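Allantoin racemase (Pseudomonas fluorescens, PDB 5LG5) interconverts the two enantiomers of allantoin and probably racemises other 5-monosubstituted hydantoins as well. Local coordinates at residues N9-A12 against S13-E16; A99-T102 against A103-G107; A204-T207 against I208-L212. All blocks are in the same frame, centred on the assembly; numbering follows the deposited sequence.

Interaction 1: N9-A12 against S13-E16; sequences NTTA and SITE
Thr11 O accepts weak bonds from both Ile14 N (2.9 Å) and Thr15 N (3.3 Å), and Ala12 O takes the firmer one from Glu16 N (3.0 Å), at the loop-to-helix junction of a beta-alpha unit, where strand 2-7 of the parallel sheet leads into helix 12-25. Ahead of the helix, Asn9 turns its amide forward along the chain: with CG between the backbone N and the carbonyl carbon (chi1 70°), OD1 accepts from Thr11 N at 2.8 Å and closes an Asx turn. The other branch of that amide, ND2, lies 3.8 Å from CD1 of Ile14, whose side chain crosses it at about a right angle. Ile14 CD1 also rests 3.9 Å from Thr11 CB. Thr11 CG2, anti to the backbone N, comes to 3.4 Å from Ser13 OG. Thr11 occupies the N-cap position without capping the helix by its side chain; its OG1 is bonded to Glu42 O instead. Thr15 OG1, for its part, pairs with Thr36 OG1 and Asn7 ND2. The Asx turn thus precedes the first helical bonds and Ile14 packs on both Asn9 and Thr11, while the threonine hydroxyls bond outside the helix start.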
ATOM      1  N   ASN E   9      28.082 -10.618  13.290  1.00 14.60           N
ATOM      2  CA  ASN E   9      28.942 -10.011  14.299  1.00 14.35           C
ATOM      3  C   ASN E   9      30.254 -10.763  14.472  1.00 16.08           C
ATOM      4  O   ASN E   9      30.475 -11.802  13.844  1.00 17.35           O
ATOM      5  CB  ASN E   9      28.205  -9.812  15.647  1.00 14.17           C
ATOM      6  CG  ASN E   9      27.911 -11.114  16.375  1.00 16.45           C
ATOM      7  OD1 ASN E   9      28.826 -11.888  16.686  1.00 17.07           O
ATOM      8  ND2 ASN E   9      26.636 -11.324  16.731  1.00 12.76           N
ATOM      9  N   THR E  10      31.135 -10.233  15.309  1.00 18.47           N
ATOM     10  CA  THR E  10      32.477 -10.802  15.447  1.00 18.86           C
ATOM     11  C   THR E  10      32.673 -11.707  16.668  1.00 21.33           C
ATOM     12  O   THR E  10      33.803 -12.069  17.013  1.00 18.75           O
ATOM     13  CB  THR E  10      33.520  -9.692  15.481  1.00 20.78           C
ATOM     14  OG1 THR E  10      33.150  -8.734  16.486  1.00 18.64           O
ATOM     15  CG2 THR E  10      33.569  -9.013  14.128  1.00 16.89           C
ATOM     16  N   THR E  11      31.577 -12.046  17.332  1.00 16.57           N
ATOM     17  CA  THR E  11      31.647 -12.921  18.491  1.00 20.10           C
ATOM     18  C   THR E  11      31.633 -14.375  18.043  1.00 22.21           C
ATOM     19  O   THR E  11      30.578 -14.910  17.685  1.00 17.05           O
ATOM     20  CB  THR E  11      30.498 -12.634  19.452  1.00 19.66           C
ATOM     21  OG1 THR E  11      30.559 -11.249  19.826  1.00 20.62           O
ATOM     22  CG2 THR E  11      30.590 -13.517  20.697  1.00 20.65           C
ATOM     23  N   ALA E  12      32.806 -15.009  18.060  1.00 18.95           N
ATOM     24  CA  ALA E  12      32.951 -16.365  17.522  1.00 19.27           C
ATOM     25  C   ALA E  12      32.073 -17.390  18.237  1.00 19.64           C
ATOM     26  O   ALA E  12      31.628 -18.357  17.625  1.00 20.73           O
ATOM     27  CB  ALA E  12      34.412 -16.804  17.547  1.00 25.19           C
ATOM     28  N   SER E  13      31.794 -17.169  19.521  1.00 25.62           N
ATOM     29  CA  SER E  13      30.950 -18.110  20.258  1.00 24.28           C
ATOM     30  C   SER E  13      29.542 -18.111  19.669  1.00 21.66           C
ATOM     31  O   SER E  13      28.848 -19.126  19.661  1.00 18.33           O
ATOM     32  CB  SER E  13      30.916 -17.788  21.757  1.00 21.96           C
ATOM     33  OG  SER E  13      30.225 -16.581  22.025  1.00 25.98           O
ATOM     34  N   ILE E  14      29.110 -16.961  19.177  1.00 20.20           N
ATOM     35  CA  ILE E  14      27.812 -16.895  18.532  1.00 19.05           C
ATOM     36  C   ILE E  14      27.824 -17.640  17.187  1.00 17.58           C
ATOM     37  O   ILE E  14      26.869 -18.345  16.848  1.00 20.11           O
ATOM     38  CB  ILE E  14      27.323 -15.429  18.425  1.00 23.75           C
ATOM     39  CG1 ILE E  14      27.067 -14.901  19.848  1.00 22.93           C
ATOM     40  CG2 ILE E  14      26.066 -15.331  17.543  1.00 15.61           C
ATOM     41  CD1 ILE E  14      26.688 -13.436  19.946  1.00 21.72           C
ATOM     42  N   THR E  15      28.909 -17.492  16.434  1.00 16.59           N
ATOM     43  CA  THR E  15      29.101 -18.237  15.192  1.00 17.17           C
ATOM     44  C   THR E  15      28.975 -19.745  15.430  1.00 20.96           C
ATOM     45  O   THR E  15      28.403 -20.482  14.622  1.00 14.84           O
ATOM     46  CB  THR E  15      30.489 -17.956  14.573  1.00 17.12           C
ATOM     47  OG1 THR E  15      30.683 -16.541  14.409  1.00 19.39           O
ATOM     48  CG2 THR E  15      30.630 -18.662  13.218  1.00 14.91           C
ATOM     49  N   GLU E  16      29.571 -20.200  16.526  1.00 23.55           N
ATOM     50  CA  GLU E  16      29.546 -21.614  16.894  1.00 23.50           C
ATOM     51  C   GLU E  16      28.129 -22.081  17.219  1.00 19.56           C
ATOM     52  O   GLU E  16      27.690 -23.138  16.770  1.00 20.67           O
ATOM     53  CB  GLU E  16      30.494 -21.853  18.072  1.00 25.43           C
ATOM     54  CG  GLU E  16      31.962 -21.892  17.670  1.00 31.21           C
ATOM     55  CD  GLU E  16      32.888 -22.271  18.822  1.00 45.49           C
ATOM     56  OE1 GLU E  16      32.400 -22.833  19.831  1.00 50.36           O
ATOM     57  OE2 GLU E  16      34.100 -21.961  18.731  1.00 46.32           O
TER

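Interaction 2: A99-T102 against A103-G107; sequences AAST and AMFLG
Ala99 O and Ala100 O accept from Ala103 N (2.9 Å) and Met104 N (3.0 Å) in the four-residue helical pattern; the next bond, Phe105 N to Thr102 O at 3.0 Å, spans three residues. In it the donor stands above the carbonyl plane, 58° out of it, and Leu106 N repeats the three-residue step onto Ala103 O. Side chains lie beside these carbonyls. Met104 lays CG 3.3 Å from Ala100 O; the bend at chi3 (50°) turns its methyl away from that oxygen, while SD stays beside it. Phe105 swings back along the helix, CG anti to its carbonyl carbon (chi1 -72°), which brings CD1 to 3.3 Å from Ser101 O in an oblique approach, with Thr102 O at the ring edge, near its plane. Helix 95-103 follows strand 92-94 of one parallel sheet and leads to strand 110-114 of the other, so this turn lies on a connection between the two alpha/beta halves of the racemase. Ala103 sits against Val175 and Cys177 of that second sheet, its CB 3.3 Å from Ala99 O. Leu106 reaches back with CG to 3.7 Å from Thr102 O and packs on Val175 and Val199. Arg135 NH2 bonds to both Met104 O and Gly107 O, and Phe105 packs on Ile208 of the third subunit.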
ATOM      1  N   ALA E  99      13.293 -16.907   7.873  1.00  8.03           N
ATOM      2  CA  ALA E  99      12.325 -17.085   8.957  1.00  8.44           C
ATOM      3  C   ALA E  99      10.922 -16.613   8.563  1.00 10.30           C
ATOM      4  O   ALA E  99       9.946 -17.347   8.749  1.00  9.18           O
ATOM      5  CB  ALA E  99      12.795 -16.377  10.226  1.00  7.71           C
ATOM      6  N   ALA E 100      10.816 -15.404   8.004  1.00  8.05           N
ATOM      7  CA  ALA E 100       9.503 -14.863   7.668  1.00  7.28           C
ATOM      8  C   ALA E 100       8.838 -15.693   6.590  1.00  8.09           C
ATOM      9  O   ALA E 100       7.665 -16.040   6.692  1.00  7.15           O
ATOM     10  CB  ALA E 100       9.609 -13.405   7.243  1.00  7.98           C
ATOM     11  N   SER E 101       9.603 -16.033   5.562  1.00  8.98           N
ATOM     12  CA  SER E 101       9.073 -16.816   4.457  1.00  9.51           C
ATOM     13  C   SER E 101       8.561 -18.198   4.894  1.00  9.80           C
ATOM     14  O   SER E 101       7.463 -18.615   4.486  1.00  8.56           O
ATOM     15  CB  SER E 101      10.115 -16.942   3.334  1.00 12.54           C
ATOM     16  OG  SER E 101       9.539 -17.548   2.185  1.00 20.09           O
ATOM     17  N   THR E 102       9.314 -18.919   5.722  1.00  9.02           N
ATOM     18  CA  THR E 102       8.782 -20.218   6.125  1.00 11.03           C
ATOM     19  C   THR E 102       7.631 -20.079   7.124  1.00  8.30           C
ATOM     20  O   THR E 102       6.685 -20.839   7.041  1.00  9.20           O
ATOM     21  CB  THR E 102       9.841 -21.296   6.558  1.00 14.69           C
ATOM     22  OG1 THR E 102       9.739 -21.584   7.956  1.00 21.16           O
ATOM     23  CG2 THR E 102      11.244 -20.916   6.167  1.00  8.02           C
ATOM     24  N   ALA E 103       7.684 -19.093   8.022  1.00 10.32           N
ATOM     25  CA  ALA E 103       6.558 -18.854   8.943  1.00  9.39           C
ATOM     26  C   ALA E 103       5.247 -18.590   8.188  1.00 11.90           C
ATOM     27  O   ALA E 103       4.152 -18.957   8.634  1.00  9.85           O
ATOM     28  CB  ALA E 103       6.870 -17.696   9.904  1.00  7.34           C
ATOM     29  N   MET E 104       5.363 -17.955   7.034  1.00  9.84           N
ATOM     30  CA  MET E 104       4.188 -17.642   6.233  1.00 10.61           C
ATOM     31  C   MET E 104       3.475 -18.883   5.691  1.00 11.34           C
ATOM     32  O   MET E 104       2.297 -18.821   5.331  1.00 11.75           O
ATOM     33  CB  MET E 104       4.542 -16.655   5.121  1.00 13.15           C
ATOM     34  CG  MET E 104       4.680 -15.207   5.618  1.00 11.49           C
ATOM     35  SD  MET E 104       5.505 -14.159   4.417  1.00 10.52           S
ATOM     36  CE  MET E 104       4.562 -14.555   2.942  1.00  7.94           C
ATOM     37  N   PHE E 105       4.179 -20.012   5.628  1.00 11.65           N
ATOM     38  CA  PHE E 105       3.510 -21.263   5.263  1.00 10.95           C
ATOM     39  C   PHE E 105       2.709 -21.859   6.418  1.00 11.67           C
ATOM     40  O   PHE E 105       1.909 -22.770   6.219  1.00 10.29           O
ATOM     41  CB  PHE E 105       4.508 -22.292   4.710  1.00 11.09           C
ATOM     42  CG  PHE E 105       5.022 -21.948   3.328  1.00 11.69           C
ATOM     43  CD1 PHE E 105       6.288 -21.392   3.155  1.00 10.13           C
ATOM     44  CD2 PHE E 105       4.232 -22.165   2.207  1.00 13.33           C
ATOM     45  CE1 PHE E 105       6.754 -21.069   1.889  1.00 12.12           C
ATOM     46  CE2 PHE E 105       4.692 -21.844   0.927  1.00 10.53           C
ATOM     47  CZ  PHE E 105       5.949 -21.295   0.769  1.00 10.90           C
ATOM     48  N   LEU E 106       2.894 -21.319   7.618  1.00 11.44           N
ATOM     49  CA  LEU E 106       2.403 -21.977   8.826  1.00 11.88           C
ATOM     50  C   LEU E 106       1.229 -21.296   9.501  1.00 16.06           C
ATOM     51  O   LEU E 106       0.597 -21.890  10.377  1.00 14.40           O
ATOM     52  CB  LEU E 106       3.540 -22.128   9.843  1.00 12.09           C
ATOM     53  CG  LEU E 106       4.755 -22.925   9.359  1.00 12.86           C
ATOM     54  CD1 LEU E 106       5.806 -22.992  10.458  1.00 15.88           C
ATOM     55  CD2 LEU E 106       4.340 -24.323   8.939  1.00 10.56           C
ATOM     56  N   GLY E 107       0.952 -20.049   9.130  1.00 13.51           N
ATOM     57  CA  GLY E 107      -0.098 -19.293   9.791  1.00 11.37           C
ATOM     58  C   GLY E 107      -0.517 -18.056   9.026  1.00 14.29           C
ATOM     59  O   GLY E 107       0.134 -17.661   8.052  1.00 10.77           O
TER

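Interaction 3: A204-T207 against I208-L212; sequences AAVT and IAESL
Val206 and Glu210 lie side by side one turn apart, pointing the same way, with CG1 of the valine 4.2 Å from CD of the extended glutamate. The carboxylate ends beside the methyl and has polar partners outside the segments: OE2 bonds to Thr30 OG1 and Ser27 N, and OE1 forms a salt bridge with Arg214 of the third subunit. Thr207, the next residue round, uses its hydroxyl within the helix. OG1, set between the backbone N and the carbonyl carbon (chi1 70°), donates to Ala204 O at 2.7 Å, an oxygen that also takes Ile208 N at 3.0 Å. Ile208 CG1 lies beside it, 3.4 Å from Ala204 O. Replacing Thr207 by an alanine would probably leave Ala204 O with the Ile208 amide as its one partner among these segments and thin the packing against Ser211 of the third subunit. Ser211 reaches Thr207 O from opposite faces of the carbonyl plane, through N at 2.9 Å and OG at 2.5 Å, a doubtfully short length. Serine and threonine in helices commonly bond their hydroxyls to carbonyls three or four residues back, as here in helix 201-214, packed against helix 95-103 and Ile72 of the first parallel sheet.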
ATOM      1  N   ALA E 204      15.779 -22.622   9.421  1.00 13.79           N
ATOM      2  CA  ALA E 204      14.959 -22.351   8.250  1.00 11.37           C
ATOM      3  C   ALA E 204      15.852 -22.098   7.042  1.00  9.63           C
ATOM      4  O   ALA E 204      15.685 -22.724   5.995  1.00 12.54           O
ATOM      5  CB  ALA E 204      14.052 -21.148   8.497  1.00 10.22           C
ATOM      6  N   ALA E 205      16.828 -21.208   7.213  1.00  9.26           N
ATOM      7  CA  ALA E 205      17.713 -20.812   6.117  1.00 11.50           C
ATOM      8  C   ALA E 205      18.489 -21.982   5.551  1.00 12.35           C
ATOM      9  O   ALA E 205      18.694 -22.070   4.330  1.00  9.24           O
ATOM     10  CB  ALA E 205      18.668 -19.709   6.565  1.00  9.15           C
ATOM     11  N   VAL E 206      18.930 -22.877   6.439  1.00 12.24           N
ATOM     12  CA  VAL E 206      19.665 -24.058   5.987  1.00 11.66           C
ATOM     13  C   VAL E 206      18.847 -24.854   5.001  1.00 10.35           C
ATOM     14  O   VAL E 206      19.339 -25.228   3.936  1.00 14.08           O
ATOM     15  CB  VAL E 206      20.073 -24.978   7.156  1.00 12.15           C
ATOM     16  CG1 VAL E 206      20.632 -26.303   6.631  1.00 10.60           C
ATOM     17  CG2 VAL E 206      21.083 -24.272   8.034  1.00  9.39           C
ATOM     18  N   THR E 207      17.596 -25.124   5.361  1.00 12.90           N
ATOM     19  CA  THR E 207      16.736 -25.927   4.493  1.00 12.74           C
ATOM     20  C   THR E 207      16.476 -25.195   3.185  1.00 11.21           C
ATOM     21  O   THR E 207      16.416 -25.807   2.119  1.00 13.19           O
ATOM     22  CB  THR E 207      15.394 -26.302   5.154  1.00 12.70           C
ATOM     23  OG1 THR E 207      14.578 -25.131   5.286  1.00 10.23           O
ATOM     24  CG2 THR E 207      15.620 -26.955   6.527  1.00 12.91           C
ATOM     25  N   ILE E 208      16.328 -23.879   3.267  1.00  8.93           N
ATOM     26  CA  ILE E 208      16.071 -23.110   2.059  1.00 12.47           C
ATOM     27  C   ILE E 208      17.295 -23.152   1.137  1.00 12.29           C
ATOM     28  O   ILE E 208      17.170 -23.461  -0.053  1.00 13.36           O
ATOM     29  CB  ILE E 208      15.646 -21.664   2.390  1.00 11.65           C
ATOM     30  CG1 ILE E 208      14.267 -21.672   3.059  1.00  8.92           C
ATOM     31  CG2 ILE E 208      15.605 -20.808   1.124  1.00 11.51           C
ATOM     32  CD1 ILE E 208      13.838 -20.322   3.625  1.00  9.89           C
ATOM     33  N   ALA E 209      18.480 -22.904   1.687  1.00 11.82           N
ATOM     34  CA  ALA E 209      19.706 -22.963   0.886  1.00 13.31           C
ATOM     35  C   ALA E 209      19.906 -24.333   0.240  1.00 14.63           C
ATOM     36  O   ALA E 209      20.238 -24.426  -0.954  1.00 12.27           O
ATOM     37  CB  ALA E 209      20.934 -22.577   1.741  1.00 10.26           C
ATOM     38  N   GLU E 210      19.716 -25.398   1.025  1.00 11.37           N
ATOM     39  CA  GLU E 210      19.825 -26.764   0.494  1.00 14.45           C
ATOM     40  C   GLU E 210      18.839 -26.953  -0.632  1.00 14.40           C
ATOM     41  O   GLU E 210      19.156 -27.562  -1.666  1.00 12.03           O
ATOM     42  CB  GLU E 210      19.528 -27.800   1.579  1.00 13.81           C
ATOM     43  CG  GLU E 210      20.658 -28.065   2.552  1.00 20.72           C
ATOM     44  CD  GLU E 210      20.270 -29.114   3.569  1.00 22.15           C
ATOM     45  OE1 GLU E 210      19.051 -29.349   3.708  1.00 23.33           O
ATOM     46  OE2 GLU E 210      21.160 -29.689   4.232  1.00 18.36           O
ATOM     47  N   SER E 211      17.625 -26.449  -0.411  1.00 10.79           N
ATOM     48  CA  SER E 211      16.569 -26.588  -1.394  1.00 12.24           C
ATOM     49  C   SER E 211      16.944 -25.931  -2.720  1.00 14.12           C
ATOM     50  O   SER E 211      16.786 -26.525  -3.791  1.00 14.11           O
ATOM     51  CB  SER E 211      15.281 -25.987  -0.846  1.00 15.23           C
ATOM     52  OG  SER E 211      14.886 -26.695   0.313  1.00 14.30           O
ATOM     53  N   LEU E 212      17.457 -24.707  -2.635  1.00 13.15           N
ATOM     54  CA  LEU E 212      17.842 -23.944  -3.818  1.00 11.34           C
ATOM     55  C   LEU E 212      18.938 -24.681  -4.589  1.00 12.29           C
ATOM     56  O   LEU E 212      18.886 -24.775  -5.819  1.00 11.77           O
ATOM     57  CB  LEU E 212      18.285 -22.522  -3.429  1.00  8.53           C
ATOM     58  CG  LEU E 212      17.182 -21.614  -2.855  1.00 10.82           C
ATOM     59  CD1 LEU E 212      17.777 -20.261  -2.406  1.00  9.13           C
ATOM     60  CD2 LEU E 212      16.056 -21.403  -3.895  1.00  6.90           C
TER

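How the interactions relate
Interactions 2 and 3 meet directly: Thr102 CG2 lies 3.7 Å from Ala204 CB and equally far from Ile208 CD1, although their centres are 14 Å apart. Helix 201-214 thus packs on helix 95-103, the connection between the two sheets, and both face the third subunit, where Phe105 of one copy packs on Ile208 of the other. Interaction 1 stands apart, its centre 26 Å from that of interaction 2 and 21 Å from that of interaction 3, with nearest atoms about 15 and 11 Å away. It follows the end of strand 2-7; in related racemases such strand-end loops line the cleft between the domains, so 9-16 is probably nearer the substrate pocket than the subunit-facing pair.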